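Local coordinates for toll-like receptor 13 (Mus musculus, PDB 4Z0C), which recognises bacterial 23S rRNA as a single-stranded RNA sensor of innate immunity and signals through MYD88 and TRAF6 to NF-kappa-B, at residues 4-9 with 14-19; 28-33 with 56-61; 675-680 with 685-690. All coordinates share one frame; numbering follows the deposited sequence.

Contact 1: 4-9 with 14-19. With NAG (2-acetamido-2-deoxy-beta-D-glucopyranose), chain E; nucleotides of chain C.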
loop_
_atom_site.group_PDB
_atom_site.type_symbol
_atom_site.label_atom_id
_atom_site.label_comp_id
_atom_site.label_asym_id
_atom_site.label_seq_id
_atom_site.Cartn_x
_atom_site.Cartn_y
_atom_site.Cartn_z
ATOM N N ASN A 4 -16.194 -1.014 35.064
ATOM C CA ASN A 4 -16.581 -2.217 34.335
ATOM C C ASN A 4 -16.788 -1.955 32.843
ATOM O O ASN A 4 -16.064 -2.507 32.015
ATOM C CB ASN A 4 -17.843 -2.830 34.954
ATOM C CG ASN A 4 -18.402 -3.988 34.136
ATOM O OD1 ASN A 4 -17.693 -4.625 33.354
ATOM N ND2 ASN A 4 -19.682 -4.279 34.332
ATOM N N LYS A 5 -17.786 -1.138 32.511
ATOM C CA LYS A 5 -18.167 -0.889 31.122
ATOM C C LYS A 5 -17.522 0.357 30.515
ATOM O O LYS A 5 -17.429 0.475 29.301
ATOM C CB LYS A 5 -19.685 -0.771 31.017
ATOM C CG LYS A 5 -20.324 -1.831 30.152
ATOM C CD LYS A 5 -20.527 -3.125 30.899
ATOM C CE LYS A 5 -21.375 -4.077 30.076
ATOM N NZ LYS A 5 -21.459 -5.427 30.699
ATOM N N CYS A 6 -17.038 1.256 31.365
ATOM C CA CYS A 6 -16.567 2.576 30.958
ATOM C C CYS A 6 -15.095 2.763 31.276
ATOM O O CYS A 6 -14.555 2.101 32.167
ATOM C CB CYS A 6 -17.337 3.665 31.737
ATOM S SG CYS A 6 -19.132 3.728 31.511
ATOM N N THR A 7 -14.451 3.720 30.620
ATOM C CA THR A 7 -13.083 4.064 30.998
ATOM C C THR A 7 -12.908 5.560 31.078
ATOM O O THR A 7 -13.639 6.315 30.448
ATOM C CB THR A 7 -12.009 3.482 30.010
ATOM O OG1 THR A 7 -10.701 3.894 30.427
ATOM C CG2 THR A 7 -12.240 3.966 28.570
ATOM N N GLN A 8 -11.942 5.994 31.875
ATOM C CA GLN A 8 -11.547 7.393 31.833
ATOM C C GLN A 8 -10.666 7.668 30.615
ATOM O O GLN A 8 -10.013 6.771 30.081
ATOM C CB GLN A 8 -10.846 7.818 33.129
ATOM C CG GLN A 8 -11.830 8.060 34.296
ATOM C CD GLN A 8 -11.146 8.397 35.614
ATOM O OE1 GLN A 8 -11.805 8.767 36.571
ATOM N NE2 GLN A 8 -9.820 8.259 35.665
ATOM N N TYR A 9 -10.704 8.909 30.164
ATOM C CA TYR A 9 -9.827 9.402 29.116
ATOM C C TYR A 9 -8.430 9.611 29.692
ATOM O O TYR A 9 -8.261 10.182 30.750
ATOM C CB TYR A 9 -10.401 10.711 28.557
ATOM C CG TYR A 9 -9.512 11.483 27.613
ATOM C CD1 TYR A 9 -8.908 10.869 26.505
ATOM C CD2 TYR A 9 -9.308 12.847 27.802
ATOM C CE1 TYR A 9 -8.096 11.601 25.644
ATOM C CE2 TYR A 9 -8.517 13.585 26.936
ATOM C CZ TYR A 9 -7.920 12.967 25.862
ATOM O OH TYR A 9 -7.134 13.741 25.029
ATOM N N HIS A 14 -11.752 13.556 34.176
ATOM C CA HIS A 14 -13.163 13.986 34.196
ATOM C C HIS A 14 -13.958 13.540 32.954
ATOM O O HIS A 14 -15.176 13.737 32.876
ATOM C CB HIS A 14 -13.239 15.506 34.333
ATOM C CG HIS A 14 -12.519 16.032 35.530
ATOM N ND1 HIS A 14 -11.250 16.566 35.461
ATOM C CD2 HIS A 14 -12.875 16.076 36.835
ATOM C CE1 HIS A 14 -10.859 16.929 36.669
ATOM N NE2 HIS A 14 -11.825 16.637 37.522
ATOM N N HIS A 15 -13.273 12.950 31.974
ATOM C CA HIS A 15 -13.951 12.474 30.769
ATOM C C HIS A 15 -14.110 10.961 30.812
ATOM O O HIS A 15 -13.132 10.237 31.010
ATOM C CB HIS A 15 -13.185 12.904 29.507
ATOM C CG HIS A 15 -13.194 14.383 29.269
ATOM N ND1 HIS A 15 -13.226 14.937 28.009
ATOM C CD2 HIS A 15 -13.184 15.424 30.133
ATOM C CE1 HIS A 15 -13.224 16.253 28.106
ATOM N NE2 HIS A 15 -13.212 16.575 29.384
ATOM N N VAL A 16 -15.332 10.473 30.614
ATOM C CA VAL A 16 -15.569 9.031 30.687
ATOM C C VAL A 16 -16.179 8.493 29.395
ATOM O O VAL A 16 -17.133 9.058 28.878
ATOM C CB VAL A 16 -16.479 8.672 31.898
ATOM C CG1 VAL A 16 -16.830 7.191 31.906
ATOM C CG2 VAL A 16 -15.793 9.042 33.189
ATOM N N LEU A 17 -15.629 7.389 28.897
ATOM C CA LEU A 17 -16.048 6.801 27.630
ATOM C C LEU A 17 -16.629 5.408 27.837
ATOM O O LEU A 17 -16.014 4.581 28.471
ATOM C CB LEU A 17 -14.840 6.690 26.700
ATOM C CG LEU A 17 -13.976 7.935 26.520
ATOM C CD1 LEU A 17 -12.556 7.522 26.142
ATOM C CD2 LEU A 17 -14.569 8.851 25.460
ATOM N N CYS A 18 -17.795 5.142 27.269
ATOM C CA CYS A 18 -18.420 3.823 27.353
ATOM C C CYS A 18 -18.973 3.526 25.964
ATOM O O CYS A 18 -20.189 3.371 25.778
ATOM C CB CYS A 18 -19.586 3.800 28.356
ATOM S SG CYS A 18 -19.359 4.821 29.783
ATOM N N ILE A 19 -18.074 3.452 24.993
ATOM C CA ILE A 19 -18.442 3.405 23.585
ATOM C C ILE A 19 -18.397 1.983 23.016
ATOM O O ILE A 19 -17.405 1.274 23.163
ATOM C CB ILE A 19 -17.567 4.400 22.785
ATOM C CG1 ILE A 19 -17.968 5.824 23.191
ATOM C CG2 ILE A 19 -17.750 4.229 21.286
ATOM C CD1 ILE A 19 -16.819 6.767 23.314
HETATM C C1 NAG E . -17.221 10.982 23.283
HETATM C C2 NAG E . -16.541 11.163 21.902
HETATM C C3 NAG E . -15.290 12.019 22.019
HETATM C C4 NAG E . -15.642 13.342 22.675
HETATM C C5 NAG E . -16.166 12.974 24.049
HETATM C C6 NAG E . -16.410 14.208 24.917
HETATM C C7 NAG E . -16.865 9.215 20.471
HETATM C C8 NAG E . -16.229 7.993 19.845
HETATM N N2 NAG E . -16.099 9.931 21.288
HETATM O O3 NAG E . -14.695 12.194 20.762
HETATM O O4 NAG E . -14.515 14.182 22.777
HETATM O O5 NAG E . -17.372 12.253 23.874
HETATM O O6 NAG E . -17.252 13.866 26.000
HETATM O O7 NAG E . -18.037 9.507 20.262
ATOM P P A C 6 -5.687 9.549 21.749
ATOM O OP1 A C 6 -5.884 10.783 20.944
ATOM O OP2 A C 6 -4.449 9.474 22.548
ATOM O "O5'" A C 6 -6.977 9.345 22.655
ATOM C "C5'" A C 6 -7.141 8.192 23.489
ATOM C "C4'" A C 6 -8.594 7.785 23.590
ATOM O "O4'" A C 6 -9.370 8.890 24.144
ATOM C "C3'" A C 6 -9.261 7.441 22.267
ATOM O "O3'" A C 6 -10.298 6.501 22.523
ATOM C "C2'" A C 6 -9.879 8.777 21.847
ATOM O "O2'" A C 6 -10.954 8.667 20.943
ATOM C "C1'" A C 6 -10.336 9.337 23.192
ATOM N N9 A C 6 -10.348 10.798 23.283
ATOM C C8 A C 6 -9.509 11.705 22.670
ATOM N N7 A C 6 -9.742 12.960 23.021
ATOM C C5 A C 6 -10.779 12.875 23.941
ATOM C C6 A C 6 -11.472 13.847 24.694
ATOM N N6 A C 6 -11.213 15.151 24.633
ATOM N N1 A C 6 -12.452 13.429 25.528
ATOM C C2 A C 6 -12.703 12.113 25.598
ATOM N N3 A C 6 -12.129 11.103 24.943
ATOM C C4 A C 6 -11.158 11.552 24.122
#
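Tyr9 and His15 meet CB to CB at 3.7 Å, and both side chains run on to the adenine of nucleotide A6 of chain C. The ring of Tyr9 lays one face against the base, C5 of A6 sitting 3.4 Å above the ring plane, toward the rim; chi1 of 171° turns CG away from the backbone N. His15 meets the same base at its edge. Its ND1 donates to N1 of A6 at 3.0 Å. His39 stacks on the His15 ring from the neighbouring strand. Leu17 packs against the base, its CD2 methyl 3.4 Å from N3 of A6. Behind this surface the strands 7-9 and 15-17 form an antiparallel hairpin. Thr7 and Leu17 are a hydrogen-bonded pair, with Leu17 N to Thr7 O at 2.7 Å; Gln8 and Val16 are the non-hydrogen-bonded pair beside it. The Cys6-Cys18 disulfide closes the open end of the hairpin (chi3 98°), and Val16 CG1 packs on Cys6 CB at 3.6 Å. This is the N-terminal cap of the leucine-rich repeat ectodomain. The His15 bond reads N1 as an acceptor. That suits adenine, whose N1 carries no hydrogen, and is consistent with a contact that depends on the base as well as on ring packing.

Contact 2: 28-33 with 56-61. With NAG (2-acetamido-2-deoxy-beta-D-glucopyranose), chain K; NAG (2-acetamido-2-deoxy-beta-D-glucopyranose), chain S.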
loop_
_atom_site.group_PDB
_atom_site.type_symbol
_atom_site.label_atom_id
_atom_site.label_comp_id
_atom_site.label_asym_id
_atom_site.label_seq_id
_atom_site.Cartn_x
_atom_site.Cartn_y
_atom_site.Cartn_z
ATOM N N GLU A 28 -26.923 0.525 35.606
ATOM C CA GLU A 28 -25.840 -0.397 35.953
ATOM C C GLU A 28 -24.510 0.050 35.368
ATOM O O GLU A 28 -23.521 0.168 36.091
ATOM C CB GLU A 28 -26.160 -1.822 35.497
ATOM C CG GLU A 28 -27.113 -2.551 36.432
ATOM C CD GLU A 28 -26.727 -2.401 37.910
ATOM O OE1 GLU A 28 -27.305 -1.534 38.601
ATOM O OE2 GLU A 28 -25.848 -3.158 38.379
ATOM N N ALA A 29 -24.510 0.355 34.072
ATOM C CA ALA A 29 -23.290 0.735 33.377
ATOM C C ALA A 29 -22.568 1.918 34.032
ATOM O O ALA A 29 -21.357 1.925 34.134
ATOM C CB ALA A 29 -23.595 1.032 31.908
ATOM N N ILE A 30 -23.295 2.917 34.499
ATOM C CA ILE A 30 -22.604 4.067 35.074
ATOM C C ILE A 30 -22.478 4.062 36.606
ATOM O O ILE A 30 -21.947 5.010 37.179
ATOM C CB ILE A 30 -23.246 5.386 34.612
ATOM C CG1 ILE A 30 -24.666 5.518 35.168
ATOM C CG2 ILE A 30 -23.279 5.439 33.105
ATOM C CD1 ILE A 30 -25.477 6.614 34.496
ATOM N N SER A 31 -22.912 2.983 37.254
ATOM C CA SER A 31 -22.961 2.930 38.736
ATOM C C SER A 31 -21.593 3.012 39.433
ATOM O O SER A 31 -21.500 3.422 40.594
ATOM C CB SER A 31 -23.711 1.682 39.219
ATOM O OG SER A 31 -23.027 0.498 38.828
ATOM N N ASP A 32 -20.535 2.611 38.735
ATOM C CA ASP A 32 -19.210 2.581 39.345
ATOM C C ASP A 32 -18.291 3.736 38.938
ATOM O O ASP A 32 -17.110 3.718 39.253
ATOM C CB ASP A 32 -18.527 1.246 39.080
ATOM C CG ASP A 32 -18.512 0.886 37.612
ATOM O OD1 ASP A 32 -18.816 1.768 36.788
ATOM O OD2 ASP A 32 -18.206 -0.281 37.282
ATOM N N ILE A 33 -18.827 4.745 38.255
ATOM C CA ILE A 33 -17.974 5.833 37.762
ATOM C C ILE A 33 -17.942 7.029 38.718
ATOM O O ILE A 33 -18.907 7.246 39.459
ATOM C CB ILE A 33 -18.333 6.239 36.288
ATOM C CG1 ILE A 33 -19.566 7.120 36.223
ATOM C CG2 ILE A 33 -18.487 4.989 35.406
ATOM C CD1 ILE A 33 -19.871 7.579 34.812
ATOM N N THR A 56 -28.306 10.334 39.237
ATOM C CA THR A 56 -28.299 10.803 40.634
ATOM C C THR A 56 -26.918 11.143 41.198
ATOM O O THR A 56 -26.714 12.224 41.749
ATOM C CB THR A 56 -28.934 9.769 41.597
ATOM O OG1 THR A 56 -30.211 9.358 41.107
ATOM C CG2 THR A 56 -29.103 10.373 42.983
ATOM N N ASN A 57 -25.971 10.221 41.067
ATOM C CA ASN A 57 -24.646 10.433 41.639
ATOM C C ASN A 57 -23.667 11.117 40.674
ATOM O O ASN A 57 -22.462 11.152 40.913
ATOM C CB ASN A 57 -24.074 9.116 42.205
ATOM C CG ASN A 57 -24.811 8.642 43.466
ATOM O OD1 ASN A 57 -25.389 9.448 44.185
ATOM N ND2 ASN A 57 -24.766 7.327 43.742
ATOM N N LEU A 58 -24.199 11.673 39.591
ATOM C CA LEU A 58 -23.387 12.313 38.557
ATOM C C LEU A 58 -23.812 13.758 38.243
ATOM O O LEU A 58 -23.963 14.133 37.077
ATOM C CB LEU A 58 -23.415 11.460 37.290
ATOM C CG LEU A 58 -22.622 10.155 37.378
ATOM C CD1 LEU A 58 -23.076 9.129 36.353
ATOM C CD2 LEU A 58 -21.149 10.454 37.197
ATOM N N SER A 59 -23.975 14.577 39.281
ATOM C CA SER A 59 -24.514 15.923 39.112
ATOM C C SER A 59 -23.459 16.916 38.642
ATOM O O SER A 59 -23.767 18.091 38.396
ATOM C CB SER A 59 -25.156 16.437 40.401
ATOM O OG SER A 59 -24.157 16.725 41.363
ATOM N N ALA A 60 -22.222 16.450 38.489
ATOM C CA ALA A 60 -21.177 17.329 37.975
ATOM C C ALA A 60 -21.137 17.316 36.441
ATOM O O ALA A 60 -20.397 18.098 35.829
ATOM C CB ALA A 60 -19.826 16.955 38.556
ATOM N N LEU A 61 -21.949 16.460 35.817
ATOM C CA LEU A 61 -21.897 16.302 34.353
ATOM C C LEU A 61 -22.125 17.625 33.632
ATOM O O LEU A 61 -23.023 18.405 33.983
ATOM C CB LEU A 61 -22.931 15.294 33.853
ATOM C CG LEU A 61 -22.800 13.823 34.215
ATOM C CD1 LEU A 61 -23.960 13.048 33.600
ATOM C CD2 LEU A 61 -21.456 13.284 33.772
HETATM C C1 NAG K . -25.220 7.007 45.084
HETATM C C2 NAG K . -25.736 5.571 44.909
HETATM C C3 NAG K . -26.043 4.897 46.250
HETATM C C4 NAG K . -24.767 4.921 47.074
HETATM C C5 NAG K . -24.331 6.373 47.275
HETATM C C6 NAG K . -23.044 6.425 48.103
HETATM C C7 NAG K . -26.875 4.825 42.896
HETATM C C8 NAG K . -28.210 4.427 42.333
HETATM N N2 NAG K . -26.889 5.528 44.030
HETATM O O3 NAG K . -26.487 3.563 46.093
HETATM O O4 NAG K . -24.952 4.259 48.311
HETATM O O5 NAG K . -24.166 7.072 46.038
HETATM O O6 NAG K . -22.089 5.523 47.580
HETATM O O7 NAG K . -25.839 4.505 42.309
HETATM C C1 NAG S . -31.030 -2.383 35.293
HETATM C C2 NAG S . -32.545 -2.623 35.227
HETATM C C3 NAG S . -33.224 -2.619 36.601
HETATM C C4 NAG S . -32.418 -3.376 37.657
HETATM C C5 NAG S . -30.949 -2.953 37.619
HETATM C C6 NAG S . -30.110 -3.692 38.664
HETATM C C7 NAG S . -33.700 -1.966 33.169
HETATM C C8 NAG S . -33.739 -0.882 32.128
HETATM N N2 NAG S . -33.182 -1.641 34.360
HETATM O O3 NAG S . -34.507 -3.205 36.490
HETATM O O4 NAG S . -32.969 -3.150 38.943
HETATM O O5 NAG S . -30.416 -3.153 36.321
HETATM O O6 NAG S . -30.284 -5.093 38.588
HETATM O O7 NAG S . -34.129 -3.090 32.902
HETATM O O HOH W 1 -21.385 8.189 40.327
#
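Ile30 and Ile33 both reach Leu58, whose two methyl groups carry the whole direct contact. The segment 28-33 begins within helix 26-30. There Glu28 O accepts two bonds from Ser31, one from its backbone N and one from its OG at 2.8 Å. The hydroxyl bond lies in the carbonyl plane, on a lone pair. Ile30 comes next and points toward the other segment. Its CG1 stands between the backbone N and the carbonyl carbon (chi1 66°), which carries CD1 to 3.9 Å from Leu58 CD1. Ile30 also packs on Phe55.

The segments join two neighbouring levels of the leucine-rich repeat solenoid. The residues 28-33 belong to the N-terminal cap, and 56-61 form the loop that passes from the first repeat into the second. Leu58 projects from that loop toward the cap, and both isoleucines also touch Leu40 of strand 39-41.

At the last position of the type I turn from Ile30, Ile33 crosses Leu58 at about a right angle. Its CG1 lies 3.8 Å from Leu58 CD2, and its CD1 touches both Leu58 methyls. A water bridges the backbones here: it donates to Ile33 O at 2.8 Å and to Asn57 O at 3.2 Å. Asn57 ND2 is covalently bonded to C1 of an N-acetylglucosamine.

Contact 3: 675-680 with 685-690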
loop_
_atom_site.group_PDB
_atom_site.type_symbol
_atom_site.label_atom_id
_atom_site.label_comp_id
_atom_site.label_asym_id
_atom_site.label_seq_id
_atom_site.Cartn_x
_atom_site.Cartn_y
_atom_site.Cartn_z
ATOM N N TRP A 675 -4.057 -4.231 44.097
ATOM C CA TRP A 675 -3.477 -2.913 43.870
ATOM C C TRP A 675 -4.269 -2.151 42.802
ATOM O O TRP A 675 -4.504 -0.945 42.936
ATOM C CB TRP A 675 -2.003 -3.020 43.461
ATOM C CG TRP A 675 -1.430 -1.712 42.982
ATOM C CD1 TRP A 675 -0.896 -0.722 43.756
ATOM C CD2 TRP A 675 -1.360 -1.241 41.625
ATOM N NE1 TRP A 675 -0.491 0.332 42.964
ATOM C CE2 TRP A 675 -0.757 0.035 41.654
ATOM C CE3 TRP A 675 -1.739 -1.777 40.392
ATOM C CZ2 TRP A 675 -0.535 0.786 40.499
ATOM C CZ3 TRP A 675 -1.512 -1.026 39.236
ATOM C CH2 TRP A 675 -0.914 0.237 39.301
ATOM N N SER A 676 -4.681 -2.856 41.751
ATOM C CA SER A 676 -5.377 -2.211 40.630
ATOM C C SER A 676 -6.734 -1.676 41.052
ATOM O O SER A 676 -7.167 -0.646 40.552
ATOM C CB SER A 676 -5.559 -3.161 39.459
ATOM O OG SER A 676 -6.493 -4.166 39.790
ATOM N N MET A 677 -7.406 -2.395 41.954
ATOM C CA MET A 677 -8.708 -1.972 42.477
ATOM C C MET A 677 -8.549 -0.840 43.473
ATOM O O MET A 677 -9.422 0.020 43.582
ATOM C CB MET A 677 -9.461 -3.133 43.133
ATOM C CG MET A 677 -9.776 -4.291 42.187
ATOM S SD MET A 677 -10.614 -5.703 42.952
ATOM C CE MET A 677 -12.140 -4.890 43.438
ATOM N N ASN A 678 -7.427 -0.822 44.184
ATOM C CA ASN A 678 -7.289 0.078 45.333
ATOM C C ASN A 678 -6.520 1.370 45.085
ATOM O O ASN A 678 -6.769 2.375 45.770
ATOM C CB ASN A 678 -6.676 -0.660 46.544
ATOM C CG ASN A 678 -7.622 -1.680 47.142
ATOM O OD1 ASN A 678 -8.767 -1.375 47.477
ATOM N ND2 ASN A 678 -7.154 -2.906 47.253
ATOM N N THR A 679 -5.572 1.340 44.149
ATOM C CA THR A 679 -4.765 2.530 43.875
ATOM C C THR A 679 -5.677 3.658 43.437
ATOM O O THR A 679 -6.626 3.435 42.716
ATOM C CB THR A 679 -3.664 2.290 42.811
ATOM O OG1 THR A 679 -2.840 3.456 42.691
ATOM C CG2 THR A 679 -4.261 1.911 41.446
ATOM N N GLU A 680 -5.419 4.862 43.920
ATOM C CA GLU A 680 -6.243 6.014 43.559
ATOM C C GLU A 680 -5.424 6.889 42.634
ATOM O O GLU A 680 -5.882 7.929 42.170
ATOM C CB GLU A 680 -6.662 6.774 44.826
ATOM C CG GLU A 680 -7.404 5.872 45.809
ATOM C CD GLU A 680 -7.817 6.563 47.096
ATOM O OE1 GLU A 680 -6.909 6.955 47.856
ATOM O OE2 GLU A 680 -9.031 6.662 47.379
ATOM N N PRO A 685 -8.219 0.788 32.656
ATOM C CA PRO A 685 -9.363 0.644 31.752
ATOM C C PRO A 685 -10.055 -0.713 31.787
ATOM O O PRO A 685 -9.451 -1.749 31.466
ATOM C CB PRO A 685 -8.745 0.851 30.362
ATOM C CG PRO A 685 -7.445 1.528 30.582
ATOM C CD PRO A 685 -7.138 1.582 32.047
ATOM N N PHE A 686 -11.337 -0.663 32.139
ATOM C CA PHE A 686 -12.261 -1.795 32.090
ATOM C C PHE A 686 -11.895 -2.923 33.045
ATOM O O PHE A 686 -12.419 -4.028 32.927
ATOM C CB PHE A 686 -12.434 -2.310 30.659
ATOM C CG PHE A 686 -12.701 -1.218 29.650
ATOM C CD1 PHE A 686 -13.890 -0.496 29.684
ATOM C CD2 PHE A 686 -11.761 -0.901 28.682
ATOM C CE1 PHE A 686 -14.143 0.520 28.771
ATOM C CE2 PHE A 686 -12.010 0.112 27.759
ATOM C CZ PHE A 686 -13.214 0.824 27.806
ATOM N N LEU A 687 -11.034 -2.601 34.010
ATOM C CA LEU A 687 -10.523 -3.531 35.026
ATOM C C LEU A 687 -11.576 -4.486 35.571
ATOM O O LEU A 687 -11.376 -5.697 35.577
ATOM C CB LEU A 687 -9.936 -2.746 36.200
ATOM C CG LEU A 687 -9.623 -3.549 37.473
ATOM C CD1 LEU A 687 -8.445 -4.498 37.227
ATOM C CD2 LEU A 687 -9.331 -2.619 38.631
ATOM N N ARG A 688 -12.711 -3.926 35.992
ATOM C CA ARG A 688 -13.785 -4.697 36.623
ATOM C C ARG A 688 -14.528 -5.646 35.691
ATOM O O ARG A 688 -15.477 -6.310 36.117
ATOM C CB ARG A 688 -14.802 -3.765 37.293
ATOM C CG ARG A 688 -14.214 -2.868 38.357
ATOM C CD ARG A 688 -15.291 -2.156 39.142
ATOM N NE ARG A 688 -14.937 -2.142 40.559
ATOM C CZ ARG A 688 -15.486 -2.938 41.475
ATOM N NH1 ARG A 688 -16.442 -3.797 41.134
ATOM N NH2 ARG A 688 -15.085 -2.869 42.735
ATOM N N SER A 689 -14.109 -5.697 34.427
ATOM C CA SER A 689 -14.695 -6.603 33.440
ATOM C C SER A 689 -13.757 -7.739 33.018
ATOM O O SER A 689 -14.200 -8.699 32.374
ATOM C CB SER A 689 -15.118 -5.819 32.202
ATOM O OG SER A 689 -13.989 -5.341 31.493
ATOM N N TYR A 690 -12.476 -7.627 33.373
ATOM C CA TYR A 690 -11.468 -8.601 32.942
ATOM C C TYR A 690 -11.899 -9.996 33.370
ATOM O O TYR A 690 -12.083 -10.253 34.558
ATOM C CB TYR A 690 -10.087 -8.308 33.539
ATOM C CG TYR A 690 -9.426 -7.007 33.132
ATOM C CD1 TYR A 690 -9.996 -6.164 32.173
ATOM C CD2 TYR A 690 -8.219 -6.616 33.721
ATOM C CE1 TYR A 690 -9.384 -4.970 31.821
ATOM C CE2 TYR A 690 -7.598 -5.420 33.372
ATOM C CZ TYR A 690 -8.189 -4.596 32.423
ATOM O OH TYR A 690 -7.582 -3.404 32.076
#
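Leu687, in the short 3-10 segment 687-689, inserts its two methyl groups against the last turn of helix 670-678, and Ser676 and Met677 receive them. Van der Waals contact carries this part. Leu687 CG is anti to its backbone N (chi1 168°), and the branch so placed points at the helix. CD2 lies 4.0 Å from Met677 CG, and the two side chains cross at about a right angle. The same methyl also lies against the helix backbone, 3.8 Å from Met677 N. CD1 comes closest to a polar atom, 3.2 Å from Ser676 OG. This is a van der Waals contact, not a polar bond. The serine hydroxyl is used within the helix, bonding back to Lys673 O, so it can sit against a leucine without losing its partner.

Both segments belong to the LRRCT region, the C-terminal cap of the ectodomain. The helix packs beside the loop that follows it. Backbone bonds from Ser676 to Tyr1 and from Arg688 to Phe3 join this cap to the N-terminal end of the same chain.

Beside the leucine, Met677 meets the charged end of Arg688. The methionine chain bends at chi3 (63°), and its CE lies 3.6 Å from Arg688 NH2. The approach to the guanidinium is oblique, and the two side chains cross at about a right angle.

No hydrogen bond runs between the segments; the loop has its own set. Tyr690 OH donates to Pro685 O at 2.6 Å, tilted from the carbonyl plane. The backbone N of Ser689 bonds to Phe686 O at 2.8 Å, and Tyr690 N bonds to Leu687 O. The Tyr690 ring lies with one face over Leu687 CA, 3.6 Å from the ring plane.

Overall arrangement
From the N terminus, contact 1 closes first, as a short hairpin between 4-9 and 14-19. Contact 2 follows and closes a longer loop, from the helix after the hairpin to the passage between the first two repeats. Contact 3 comes after the whole solenoid and closes a short loop in the C-terminal cap. The three lie in series, and none nests in or crosses another. In space they are close neighbours. Asn4 N probably bonds to Asp32 OD2 between contacts 1 and 2, and Phe686 of contact 3 packs on Thr7 of contact 1. The two caps of the chain therefore meet, and the solenoid closes into a ring.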